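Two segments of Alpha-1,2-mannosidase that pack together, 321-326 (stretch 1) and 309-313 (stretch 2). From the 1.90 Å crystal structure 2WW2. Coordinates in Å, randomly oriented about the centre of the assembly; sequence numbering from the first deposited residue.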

# COMPACT_ATOMS: atom_id res chain seq x y z
N HIS A 321 49.94 -20.70 8.71
CA HIS A 321 49.75 -22.13 8.46
C HIS A 321 50.09 -22.46 7.01
O HIS A 321 50.07 -21.59 6.16
CB HIS A 321 48.28 -22.52 8.67
CG HIS A 321 47.80 -22.41 10.08
ND1 HIS A 321 47.38 -21.22 10.63
CD2 HIS A 321 47.61 -23.35 11.03
CE1 HIS A 321 46.99 -21.42 11.87
NE2 HIS A 321 47.12 -22.71 12.14
N ASP A 322 50.36 -23.73 6.74
CA ASP A 322 50.46 -24.21 5.36
C ASP A 322 49.06 -24.51 4.85
O ASP A 322 48.24 -25.06 5.58
CB ASP A 322 51.29 -25.50 5.30
CG ASP A 322 52.73 -25.29 5.70
OD1 ASP A 322 53.32 -24.28 5.30
OD2 ASP A 322 53.27 -26.14 6.43
N GLY A 323 48.79 -24.15 3.60
CA GLY A 323 47.54 -24.55 3.00
C GLY A 323 46.70 -23.36 2.56
O GLY A 323 47.25 -22.32 2.19
N TYR A 324 45.39 -23.53 2.61
CA TYR A 324 44.45 -22.55 2.05
C TYR A 324 43.51 -22.00 3.09
O TYR A 324 43.08 -22.70 4.01
CB TYR A 324 43.62 -23.17 0.91
CG TYR A 324 44.47 -23.78 -0.18
CD1 TYR A 324 45.26 -22.98 -1.00
CD2 TYR A 324 44.50 -25.16 -0.39
CE1 TYR A 324 46.05 -23.53 -2.00
CE2 TYR A 324 45.29 -25.72 -1.40
CZ TYR A 324 46.05 -24.89 -2.20
OH TYR A 324 46.84 -25.41 -3.20
N MET A 325 43.19 -20.73 2.93
CA MET A 325 42.19 -20.08 3.73
C MET A 325 41.45 -19.13 2.80
O MET A 325 42.06 -18.58 1.87
CB MET A 325 42.85 -19.33 4.91
CG MET A 325 41.84 -18.60 5.82
SD MET A 325 40.51 -19.63 6.48
CE MET A 325 41.44 -20.87 7.42
N TYR A 326 40.15 -18.97 3.02
CA TYR A 326 39.33 -17.96 2.33
C TYR A 326 38.60 -17.17 3.38
O TYR A 326 38.42 -17.64 4.50
CB TYR A 326 38.25 -18.61 1.43
CG TYR A 326 38.78 -19.11 0.12
CD1 TYR A 326 38.48 -18.43 -1.07
CD2 TYR A 326 39.60 -20.24 0.05
CE1 TYR A 326 38.99 -18.88 -2.29
CE2 TYR A 326 40.11 -20.69 -1.16
CZ TYR A 326 39.78 -20.01 -2.33
OH TYR A 326 40.30 -20.47 -3.53
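Stretch 2 309-313: NPVYY

Stretch 2 runs antiparallel to stretch 1 as an extended strand from Pro310 to Tyr313 (phi/psi -137/161 at Val311 and -148/147 at Tyr312), and the register is fixed by two bridges. His321 and Tyr312 form a hydrogen-bonded pair (CA to CA 5.4 Å), with His321 N donating to Tyr312 O at 2.8 Å and Tyr312 N to His321 O at 2.9 Å. Asp322 and Val311 form the narrower non-hydrogen-bonded pair, 4.4 Å between their CA atoms. Beyond it, Gly323 N donates to Pro310 O at 3.0 Å and a nearly straight 175°, one further hydrogen bond in the same register, though Gly323 is already past the strand and no third bridge forms.

Tyr312 has the most surface covered by the other stretch, 151 Å², ahead of His321 (82 Å²) and Pro310 (69 Å²). The Tyr312 ring (chi1 62°, p) lies between two side chains: Met325 CB is 3.5 Å from its centroid, 19° off the normal, while His321 CB covers the opposite face, 3.9 Å from the centroid and 26° off. The His321 and Tyr312 rings are near parallel (16°) but slid apart, with centroids 5.3 Å from each other. Gly323 O meets the Tyr312 ring edge, 3.4 Å from CD2. A water links the ring's far end to the backbone, donating to Tyr312 OH at 2.8 Å and to Asp322 O at 2.7 Å.

Pro310 points toward stretch 1, where its CB rests 3.8 Å from Tyr324 CE1, an apolar contact.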

# COMPACT_ATOMS: atom_id res chain seq x y z
N ASN A 309 55.13 -22.13 -1.96
CA ASN A 309 54.08 -22.92 -1.31
C ASN A 309 53.01 -22.05 -0.67
O ASN A 309 53.33 -20.99 -0.14
CB ASN A 309 54.70 -23.85 -0.27
CG ASN A 309 55.64 -24.84 -0.88
OD1 ASN A 309 55.36 -25.37 -1.95
ND2 ASN A 309 56.77 -25.10 -0.22
N PRO A 310 51.74 -22.49 -0.73
CA PRO A 310 50.64 -21.69 -0.18
C PRO A 310 50.69 -21.65 1.33
O PRO A 310 50.79 -22.70 1.98
CB PRO A 310 49.38 -22.43 -0.65
CG PRO A 310 49.85 -23.89 -0.83
CD PRO A 310 51.29 -23.79 -1.28
N VAL A 311 50.65 -20.45 1.90
CA VAL A 311 50.60 -20.27 3.34
C VAL A 311 49.58 -19.17 3.63
O VAL A 311 49.21 -18.39 2.74
CB VAL A 311 51.98 -19.86 3.93
CG1 VAL A 311 52.95 -21.02 3.88
CG2 VAL A 311 52.56 -18.65 3.17
N TYR A 312 49.09 -19.13 4.86
CA TYR A 312 48.19 -18.05 5.23
C TYR A 312 48.33 -17.67 6.68
O TYR A 312 48.64 -18.51 7.55
CB TYR A 312 46.72 -18.42 4.92
CG TYR A 312 46.20 -19.64 5.67
CD1 TYR A 312 45.56 -19.50 6.91
CD2 TYR A 312 46.34 -20.93 5.15
CE1 TYR A 312 45.09 -20.61 7.61
CE2 TYR A 312 45.87 -22.06 5.86
CZ TYR A 312 45.24 -21.89 7.08
OH TYR A 312 44.76 -22.97 7.80
N TYR A 313 48.13 -16.39 6.93
CA TYR A 313 47.87 -15.88 8.27
C TYR A 313 46.45 -16.30 8.63
O TYR A 313 45.50 -16.00 7.90
CB TYR A 313 47.93 -14.35 8.26
CG TYR A 313 47.44 -13.70 9.56
CD1 TYR A 313 48.24 -13.68 10.69
CD2 TYR A 313 46.18 -13.09 9.63
CE1 TYR A 313 47.81 -13.07 11.87
CE2 TYR A 313 45.74 -12.48 10.81
CZ TYR A 313 46.55 -12.48 11.93
OH TYR A 313 46.13 -11.87 13.09
O HOH W 1 46.15 -25.36 7.32